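Side-chain contacts in cycloalternan-forming enzyme (Listeria monocytogenes serovar 1/2a, PDB 5F7U), which belongs to glycoside hydrolase family 31, joining a TIM-barrel domain to several beta-sandwich domains, and carries bound glycans and magnesium ions: residues G84-E87 and K88-I92; R522-L525 and L526-G530; D897-D900 and A901-E904. The protein carries 1 engineered substitution. All blocks are in the same frame, centred on the assembly; numbering follows the deposited sequence.

Interaction 1: residues G84-E87 and K88-I92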
ATOM      1  N   GLY A  84      10.966  28.397  36.282  1.00 21.99           N
ATOM      2  CA  GLY A  84      10.541  29.619  35.621  1.00 22.69           C
ATOM      3  C   GLY A  84      10.772  29.577  34.119  1.00 22.16           C
ATOM      4  O   GLY A  84      10.997  28.499  33.532  1.00 21.09           O
ATOM      5  N   LYS A  85      10.708  30.755  33.502  1.00 23.07           N
ATOM      6  CA  LYS A  85      10.856  30.919  32.045  1.00 23.05           C
ATOM      7  C   LYS A  85      12.227  31.465  31.712  1.00 22.75           C
ATOM      8  O   LYS A  85      12.874  32.090  32.558  1.00 23.41           O
ATOM      9  CB  LYS A  85       9.859  31.946  31.507  1.00 25.59           C
ATOM     10  CG  LYS A  85       8.397  31.614  31.664  1.00 27.58           C
ATOM     11  CD  LYS A  85       7.613  32.904  31.469  1.00 30.15           C
ATOM     12  CE  LYS A  85       6.117  32.638  31.451  1.00 31.84           C
ATOM     13  NZ  LYS A  85       5.367  33.921  31.568  1.00 33.80           N
ATOM     14  N   PHE A  86      12.644  31.283  30.460  1.00 21.69           N
ATOM     15  CA  PHE A  86      13.972  31.681  30.023  1.00 21.97           C
ATOM     16  C   PHE A  86      13.965  32.427  28.698  1.00 22.49           C
ATOM     17  O   PHE A  86      12.945  32.465  27.997  1.00 22.68           O
ATOM     18  CB  PHE A  86      14.880  30.444  29.959  1.00 20.64           C
ATOM     19  CG  PHE A  86      15.041  29.780  31.279  1.00 20.20           C
ATOM     20  CD1 PHE A  86      15.911  30.309  32.233  1.00 20.86           C
ATOM     21  CD2 PHE A  86      14.287  28.639  31.599  1.00 19.39           C
ATOM     22  CE1 PHE A  86      16.033  29.714  33.492  1.00 20.49           C
ATOM     23  CE2 PHE A  86      14.410  28.039  32.849  1.00 19.16           C
ATOM     24  CZ  PHE A  86      15.288  28.576  33.791  1.00 19.82           C
ATOM     25  N   GLU A  87      15.093  33.063  28.402  1.00 23.35           N
ATOM     26  CA  GLU A  87      15.284  33.765  27.129  1.00 24.13           C
ATOM     27  C   GLU A  87      16.056  32.922  26.133  1.00 23.05           C
ATOM     28  O   GLU A  87      16.827  32.037  26.524  1.00 21.92           O
ATOM     29  CB  GLU A  87      16.017  35.069  27.375  1.00 26.76           C
ATOM     30  CG  GLU A  87      15.226  36.063  28.196  1.00 29.45           C
ATOM     31  CD  GLU A  87      16.096  37.219  28.653  1.00 32.56           C
ATOM     32  OE1 GLU A  87      16.500  38.035  27.806  1.00 35.20           O
ATOM     33  OE2 GLU A  87      16.389  37.301  29.858  1.00 34.29           O
ATOM     34  N   LYS A  88      15.870  33.233  24.845  1.00 22.74           N
ATOM     35  CA  LYS A  88      16.614  32.576  23.766  1.00 22.27           C
ATOM     36  C   LYS A  88      18.108  32.718  24.061  1.00 22.62           C
ATOM     37  O   LYS A  88      18.569  33.825  24.355  1.00 23.37           O
ATOM     38  CB  LYS A  88      16.281  33.220  22.415  1.00 22.52           C
ATOM     39  CG  LYS A  88      17.053  32.643  21.231  1.00 22.33           C
ATOM     40  CD  LYS A  88      16.930  33.559  20.037  1.00 23.07           C
ATOM     41  CE  LYS A  88      17.584  32.962  18.805  1.00 23.25           C
ATOM     42  NZ  LYS A  88      17.549  33.947  17.697  1.00 24.48           N
ATOM     43  N   GLY A  89      18.832  31.600  23.991  1.00 21.96           N
ATOM     44  CA  GLY A  89      20.277  31.580  24.247  1.00 22.73           C
ATOM     45  C   GLY A  89      20.672  31.175  25.663  1.00 22.33           C
ATOM     46  O   GLY A  89      21.840  30.885  25.905  1.00 23.00           O
ATOM     47  N   ASP A  90      19.720  31.161  26.599  1.00 21.83           N
ATOM     48  CA  ASP A  90      20.025  30.736  27.972  1.00 21.58           C
ATOM     49  C   ASP A  90      20.443  29.273  27.967  1.00 20.92           C
ATOM     50  O   ASP A  90      19.814  28.436  27.312  1.00 20.27           O
ATOM     51  CB  ASP A  90      18.846  30.937  28.930  1.00 21.12           C
ATOM     52  CG  ASP A  90      18.612  32.394  29.307  1.00 22.50           C
ATOM     53  OD1 ASP A  90      19.505  33.252  29.123  1.00 23.50           O
ATOM     54  OD2 ASP A  90      17.513  32.682  29.818  1.00 22.63           O
ATOM     55  N   GLU A  91      21.524  28.988  28.681  1.00 21.29           N
ATOM     56  CA  GLU A  91      22.031  27.638  28.815  1.00 21.03           C
ATOM     57  C   GLU A  91      21.826  27.252  30.268  1.00 20.62           C
ATOM     58  O   GLU A  91      22.425  27.848  31.169  1.00 21.10           O
ATOM     59  CB  GLU A  91      23.511  27.580  28.422  1.00 22.39           C
ATOM     60  CG  GLU A  91      24.146  26.213  28.646  1.00 22.92           C
ATOM     61  CD  GLU A  91      25.631  26.160  28.323  1.00 24.72           C
ATOM     62  OE1 GLU A  91      26.324  25.310  28.920  1.00 25.43           O
ATOM     63  OE2 GLU A  91      26.127  26.945  27.488  1.00 25.97           O
ATOM     64  N   ILE A  92      20.942  26.285  30.499  1.00 19.35           N
ATOM     65  CA  ILE A  92      20.596  25.899  31.866  1.00 19.21           C
ATOM     66  C   ILE A  92      21.178  24.528  32.165  1.00 18.80           C
ATOM     67  O   ILE A  92      20.988  23.599  31.379  1.00 18.52           O
ATOM     68  CB  ILE A  92      19.058  25.902  32.067  1.00 18.69           C
ATOM     69  CG1 ILE A  92      18.411  27.238  31.595  1.00 19.57           C
ATOM     70  CG2 ILE A  92      18.674  25.489  33.483  1.00 18.68           C
ATOM     71  CD1 ILE A  92      19.063  28.528  32.030  1.00 20.72           C
TER
HETATM   72  O   HOH W   1      19.262  35.903  29.898  1.00 28.27           O
HETATM   73  O   HOH W   2      16.805  34.766  31.437  1.00 34.61           O

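Interaction 2: residues R522-L525 and L526-G530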
ATOM      1  N   ARG A 522      20.829 -18.104  12.793  1.00 19.80           N
ATOM      2  CA  ARG A 522      19.705 -18.580  12.004  1.00 19.52           C
ATOM      3  C   ARG A 522      20.105 -19.265  10.698  1.00 20.16           C
ATOM      4  O   ARG A 522      19.226 -19.775  10.000  1.00 19.67           O
ATOM      5  CB  ARG A 522      18.741 -17.418  11.669  1.00 18.70           C
ATOM      6  CG  ARG A 522      17.848 -17.011  12.822  1.00 18.54           C
ATOM      7  CD  ARG A 522      18.400 -15.804  13.547  1.00 18.70           C
ATOM      8  NE  ARG A 522      17.525 -15.399  14.652  1.00 18.66           N
ATOM      9  CZ  ARG A 522      17.959 -14.915  15.807  1.00 18.92           C
ATOM     10  NH1 ARG A 522      17.089 -14.601  16.775  1.00 18.74           N
ATOM     11  NH2 ARG A 522      19.263 -14.774  16.007  1.00 19.36           N
ATOM     12  N   GLU A 523      21.405 -19.293  10.371  1.00 21.26           N
ATOM     13  CA  GLU A 523      21.851 -19.842   9.079  1.00 22.43           C
ATOM     14  C   GLU A 523      21.302 -21.247   8.801  1.00 21.75           C
ATOM     15  O   GLU A 523      20.789 -21.510   7.705  1.00 21.59           O
ATOM     16  CB  GLU A 523      23.382 -19.855   8.984  1.00 24.89           C
ATOM     17  CG  GLU A 523      23.893 -20.142   7.576  1.00 28.11           C
ATOM     18  CD  GLU A 523      25.341 -20.611   7.534  1.00 31.29           C
ATOM     19  OE1 GLU A 523      26.177 -20.096   8.300  1.00 33.85           O
ATOM     20  OE2 GLU A 523      25.669 -21.505   6.723  1.00 33.38           O
ATOM     21  N   TYR A 524      21.406 -22.144   9.790  1.00 21.31           N
ATOM     22  CA  TYR A 524      20.991 -23.536   9.608  1.00 21.06           C
ATOM     23  C   TYR A 524      19.515 -23.691   9.184  1.00 20.25           C
ATOM     24  O   TYR A 524      19.168 -24.671   8.522  1.00 20.41           O
ATOM     25  CB  TYR A 524      21.316 -24.379  10.862  1.00 21.38           C
ATOM     26  CG  TYR A 524      20.255 -24.318  11.935  1.00 20.81           C
ATOM     27  CD1 TYR A 524      20.179 -23.219  12.807  1.00 20.40           C
ATOM     28  CD2 TYR A 524      19.327 -25.365  12.094  1.00 20.83           C
ATOM     29  CE1 TYR A 524      19.196 -23.158  13.793  1.00 19.81           C
ATOM     30  CE2 TYR A 524      18.338 -25.312  13.088  1.00 20.33           C
ATOM     31  CZ  TYR A 524      18.280 -24.208  13.927  1.00 19.84           C
ATOM     32  OH  TYR A 524      17.308 -24.140  14.908  1.00 19.77           O
ATOM     33  N   LEU A 525      18.669 -22.715   9.545  1.00 19.51           N
ATOM     34  CA  LEU A 525      17.248 -22.729   9.179  1.00 19.18           C
ATOM     35  C   LEU A 525      17.083 -22.633   7.674  1.00 18.92           C
ATOM     36  O   LEU A 525      16.184 -23.242   7.097  1.00 18.90           O
ATOM     37  CB  LEU A 525      16.466 -21.596   9.878  1.00 18.06           C
ATOM     38  CG  LEU A 525      16.486 -21.630  11.426  1.00 18.50           C
ATOM     39  CD1 LEU A 525      16.001 -20.299  11.993  1.00 17.91           C
ATOM     40  CD2 LEU A 525      15.642 -22.779  11.983  1.00 18.59           C
ATOM     41  N   LEU A 526      17.989 -21.892   7.055  1.00 19.21           N
ATOM     42  CA  LEU A 526      17.979 -21.685   5.610  1.00 19.56           C
ATOM     43  C   LEU A 526      18.753 -22.790   4.878  1.00 20.69           C
ATOM     44  O   LEU A 526      18.237 -23.388   3.936  1.00 20.87           O
ATOM     45  CB  LEU A 526      18.536 -20.297   5.293  1.00 19.16           C
ATOM     46  CG  LEU A 526      17.596 -19.137   5.672  1.00 18.90           C
ATOM     47  CD1 LEU A 526      18.392 -17.888   5.986  1.00 18.81           C
ATOM     48  CD2 LEU A 526      16.595 -18.841   4.575  1.00 18.39           C
ATOM     49  N   THR A 527      19.967 -23.084   5.334  1.00 21.45           N
ATOM     50  CA  THR A 527      20.841 -23.990   4.591  1.00 22.88           C
ATOM     51  C   THR A 527      20.410 -25.460   4.732  1.00 23.76           C
ATOM     52  O   THR A 527      20.494 -26.221   3.760  1.00 24.58           O
ATOM     53  CB  THR A 527      22.317 -23.815   4.992  1.00 23.42           C
ATOM     54  OG1 THR A 527      22.454 -24.038   6.390  1.00 23.44           O
ATOM     55  CG2 THR A 527      22.794 -22.401   4.681  1.00 23.33           C
ATOM     56  N   GLU A 528      19.947 -25.846   5.927  1.00 23.65           N
ATOM     57  CA  GLU A 528      19.655 -27.254   6.238  1.00 24.00           C
ATOM     58  C   GLU A 528      18.163 -27.548   6.428  1.00 23.32           C
ATOM     59  O   GLU A 528      17.658 -28.552   5.917  1.00 23.55           O
ATOM     60  CB  GLU A 528      20.443 -27.693   7.477  1.00 25.30           C
ATOM     61  CG  GLU A 528      21.943 -27.454   7.342  1.00 26.63           C
ATOM     62  CD  GLU A 528      22.722 -27.886   8.551  1.00 28.05           C
ATOM     63  OE1 GLU A 528      23.298 -28.991   8.484  1.00 29.20           O
ATOM     64  OE2 GLU A 528      22.781 -27.129   9.554  1.00 28.06           O
ATOM     65  N   VAL A 529      17.462 -26.702   7.178  1.00 21.96           N
ATOM     66  CA  VAL A 529      16.018 -26.894   7.376  1.00 21.18           C
ATOM     67  C   VAL A 529      15.263 -26.513   6.097  1.00 20.40           C
ATOM     68  O   VAL A 529      14.203 -27.077   5.803  1.00 20.23           O
ATOM     69  CB  VAL A 529      15.479 -26.127   8.617  1.00 20.66           C
ATOM     70  CG1 VAL A 529      14.010 -26.436   8.849  1.00 20.44           C
ATOM     71  CG2 VAL A 529      16.274 -26.489   9.864  1.00 21.20           C
ATOM     72  N   GLY A 530      15.831 -25.576   5.333  1.00 19.96           N
ATOM     73  CA  GLY A 530      15.309 -25.193   4.016  1.00 19.04           C
ATOM     74  C   GLY A 530      14.136 -24.227   3.980  1.00 18.03           C
ATOM     75  O   GLY A 530      13.323 -24.274   3.049  1.00 17.44           O
TER

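Interaction 3: residues D897-D900 and A901-E904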
ATOM      1  N   ASP A 897     -17.292 -25.482 -33.221  1.00 35.52           N
ATOM      2  CA  ASP A 897     -18.701 -25.357 -32.840  1.00 38.08           C
ATOM      3  C   ASP A 897     -18.947 -25.530 -31.342  1.00 37.69           C
ATOM      4  O   ASP A 897     -19.928 -24.999 -30.819  1.00 39.73           O
ATOM      5  CB  ASP A 897     -19.584 -26.323 -33.643  1.00 41.57           C
ATOM      6  CG  ASP A 897     -19.740 -25.905 -35.098  1.00 43.98           C
ATOM      7  OD1 ASP A 897     -19.777 -24.683 -35.379  1.00 44.33           O
ATOM      8  OD2 ASP A 897     -19.834 -26.804 -35.968  1.00 45.99           O
ATOM      9  N   THR A 898     -18.075 -26.278 -30.663  1.00 35.85           N
ATOM     10  CA  THR A 898     -18.184 -26.493 -29.211  1.00 35.27           C
ATOM     11  C   THR A 898     -16.863 -26.202 -28.524  1.00 33.06           C
ATOM     12  O   THR A 898     -15.789 -26.291 -29.139  1.00 31.44           O
ATOM     13  CB  THR A 898     -18.562 -27.950 -28.837  1.00 37.06           C
ATOM     14  OG1 THR A 898     -17.493 -28.835 -29.203  1.00 36.18           O
ATOM     15  CG2 THR A 898     -19.873 -28.392 -29.498  1.00 39.50           C
ATOM     16  N   LEU A 899     -16.944 -25.900 -27.232  1.00 32.94           N
ATOM     17  CA  LEU A 899     -15.757 -25.812 -26.395  1.00 31.54           C
ATOM     18  C   LEU A 899     -14.862 -27.066 -26.468  1.00 31.06           C
ATOM     19  O   LEU A 899     -13.637 -26.937 -26.495  1.00 30.18           O
ATOM     20  CB  LEU A 899     -16.143 -25.456 -24.954  1.00 32.55           C
ATOM     21  CG  LEU A 899     -15.043 -24.899 -24.050  1.00 32.27           C
ATOM     22  CD1 LEU A 899     -14.277 -23.776 -24.734  1.00 30.97           C
ATOM     23  CD2 LEU A 899     -15.628 -24.432 -22.724  1.00 34.25           C
ATOM     24  N   ASP A 900     -15.472 -28.256 -26.540  1.00 32.62           N
ATOM     25  CA  ASP A 900     -14.740 -29.525 -26.721  1.00 33.18           C
ATOM     26  C   ASP A 900     -13.852 -29.528 -27.966  1.00 31.50           C
ATOM     27  O   ASP A 900     -12.672 -29.873 -27.884  1.00 31.29           O
ATOM     28  CB  ASP A 900     -15.700 -30.730 -26.787  1.00 36.23           C
ATOM     29  CG  ASP A 900     -16.222 -31.156 -25.420  1.00 38.85           C
ATOM     30  OD1 ASP A 900     -15.870 -30.529 -24.391  1.00 39.08           O
ATOM     31  OD2 ASP A 900     -17.002 -32.130 -25.372  1.00 41.67           O
ATOM     32  N   ALA A 901     -14.433 -29.129 -29.100  1.00 30.87           N
ATOM     33  CA  ALA A 901     -13.739 -29.080 -30.389  1.00 29.96           C
ATOM     34  C   ALA A 901     -12.607 -28.065 -30.339  1.00 27.74           C
ATOM     35  O   ALA A 901     -11.500 -28.330 -30.826  1.00 27.96           O
ATOM     36  CB  ALA A 901     -14.718 -28.738 -31.510  1.00 30.74           C
ATOM     37  N   PHE A 902     -12.893 -26.917 -29.724  1.00 26.23           N
ATOM     38  CA  PHE A 902     -11.894 -25.876 -29.502  1.00 24.41           C
ATOM     39  C   PHE A 902     -10.693 -26.374 -28.721  1.00 24.42           C
ATOM     40  O   PHE A 902      -9.550 -26.076 -29.087  1.00 23.83           O
ATOM     41  CB  PHE A 902     -12.500 -24.657 -28.798  1.00 23.80           C
ATOM     42  CG  PHE A 902     -11.530 -23.522 -28.648  1.00 23.03           C
ATOM     43  CD1 PHE A 902     -11.203 -22.724 -29.748  1.00 22.21           C
ATOM     44  CD2 PHE A 902     -10.911 -23.264 -27.416  1.00 23.20           C
ATOM     45  CE1 PHE A 902     -10.301 -21.678 -29.619  1.00 22.32           C
ATOM     46  CE2 PHE A 902      -9.991 -22.237 -27.293  1.00 23.23           C
ATOM     47  CZ  PHE A 902      -9.689 -21.435 -28.387  1.00 22.73           C
ATOM     48  N   ASN A 903     -10.957 -27.108 -27.642  1.00 25.41           N
ATOM     49  CA  ASN A 903      -9.894 -27.660 -26.812  1.00 26.44           C
ATOM     50  C   ASN A 903      -9.023 -28.676 -27.571  1.00 27.80           C
ATOM     51  O   ASN A 903      -7.796 -28.670 -27.434  1.00 28.00           O
ATOM     52  CB  ASN A 903     -10.479 -28.224 -25.518  1.00 27.59           C
ATOM     53  CG  ASN A 903     -10.808 -27.124 -24.506  1.00 27.70           C
ATOM     54  OD1 ASN A 903     -10.043 -26.184 -24.344  1.00 27.45           O
ATOM     55  ND2 ASN A 903     -11.943 -27.243 -23.832  1.00 27.90           N
ATOM     56  N   GLU A 904      -9.666 -29.505 -28.394  1.00 29.25           N
ATOM     57  CA  GLU A 904      -8.973 -30.508 -29.221  1.00 31.91           C
ATOM     58  C   GLU A 904      -8.151 -29.925 -30.395  1.00 30.68           C
ATOM     59  O   GLU A 904      -7.127 -30.496 -30.779  1.00 32.30           O
ATOM     60  CB  GLU A 904      -9.965 -31.588 -29.682  1.00 35.52           C
ATOM     61  CG  GLU A 904     -10.329 -32.551 -28.550  1.00 39.59           C
ATOM     62  CD  GLU A 904     -11.484 -33.495 -28.870  1.00 43.74           C
ATOM     63  OE1 GLU A 904     -12.673 -33.093 -28.718  1.00 45.00           O
ATOM     64  OE2 GLU A 904     -11.205 -34.659 -29.243  1.00 46.89           O
TER
HETATM   65  O   HOH W   3     -13.608 -29.250 -23.298  1.00 43.36           O

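Interaction 1: residues G84-E87 and K88-I92
D90 reaches back across a type II beta turn, E87 to D90, and takes the backbone N-H of E87 on its carboxylate: E87 N to D90 OD2 is 2.8 Å. The donor comes from above the carboxylate plane, 53° out of it. The return bond, D90 N to E87 O at 3.0 Å, closes the turn, so D90 holds E87 by side chain and main chain. With CG anti to its own carbonyl carbon (chi1 -74°), the carboxylate swings back over the turn. G89 suits the third position: at its phi (97°) a side chain would press against the preceding carbonyl.

On the strand that follows, I92 CG1 sits over the centre of one face of the F86 ring, a CH-pi contact of 3.9 Å to the centroid, while D90 OD2 lies in the ring plane at its edge. The turn links strands 76-84 and 91-100 of the N-terminal beta domain; apolar F86 and I92 suit their buried places, touching V115 and F113 of strand 106-129. Two waters lie between E87 OE2 and the D90 carboxylate, one only weakly bonded to E87 OE2. The backbone N-H of E87 and the amide of N58, which bonds D90 OD1, would be expected to favour a charged D90 despite the acidic E87.

Interaction 2: residues R522-L525 and L526-G530
T527 and L526 both give their backbone N-H to the carbonyl of E523, in the first turn of the short helix 523-527. The bond T527 N to E523 O, 3.0 Å, lies in the carbonyl plane and is nearly straight (167°); L526 N to E523 O, 2.9 Å, is more bent and meets the oxygen from above that plane. T527 OG1 adds a weak third bond to E523 O at 3.3 Å, because its first torsion (58°) sets the hydroxyl between N and carbonyl carbon, facing back down the helix. T527 CG2 rests against the carboxylate of E523, OE2 to CG2 being 3.6 Å.

The next carbonyl is shared as well. V529 N approaches Y524 O nearly along the C=O axis at 3.0 Å, whereas E528 N reaches Y524 O from above the carbonyl plane, also at 3.0 Å. Y524 O thus takes one bond from four residues on and one from five. G530 is the first residue to leave helical phi/psi, with the positive phi that suits glycine. V529 CG2 packs at 3.9 Å from Y524 CD2, side by side.

The polar ends find partners elsewhere: Y524 OH bonds Y409 O, E528 OE2 takes Y427 N, and R522 NE binds Q457 OE1. In the TIM-barrel domain the helix lies between helix 512-520 and barrel strand 534-536 in the chain; L526 leans on F573 and I577 of helix 555-577, and the loop residue W411 lies against Y524 and L525.

Interaction 3: residues D897-D900 and A901-E904
T898 is the N-cap of helix 899-904: its hydroxyl oxygen accepts the backbone N-H of A901, A901 N to T898 OG1 being 3.1 Å at a nearly straight 163°. A chi1 of 66° places OG1 between the backbone N and the carbonyl carbon, the position from which a threonine can reach a first-turn amide. The small A901 fits beside the cap, its CB 3.6 Å from T898 OG1.

Main-chain bonds then carry the helix on, with F902 N to T898 O at 3.0 Å and N903 N to L899 O at 2.9 Å. L899 has CG opposite its N (chi1 -161°), which brings that atom against the N903 amide, the two side chains crossing at a slant with L899 CG 3.9 Å from N903 ND2. The F902 ring points away from the helix start to a cation-pi contact with K921; CD1 of L899 approaches it obliquely.

This short helix lies between strands 891-892 and 908-912, with L899 and N903 on Y810. The N903 amide lies back toward the preceding turn, and its ND2 donates to D808 O, beyond the helix. An asparagine suits this place because the same amide nitrogen can serve a second acceptor, a water 2.7 Å from N903 ND2 that in turn donates to D900 OD1 at 2.8 Å.

Overall arrangement
The three contacts are local ones in separate parts of the fold, and none touches another: interactions 1 and 2 have centres about 58 Å apart, interactions 2 and 3 have centres about 49 Å apart, and interactions 1 and 3 lie on opposite sides of the chain's centre. Interaction 1 joins two strands of a beta domain through a turn, partly buried, and combines a side-chain carboxylate with an aromatic-aliphatic pair. Interaction 2, in the TIM-barrel domain, has the most buried residues and works mainly through shared carbonyls and apolar packing. Interaction 3 is a surface contact at the start of a short helix, where a capping hydroxyl and a water supplement the helix's own backbone bonds.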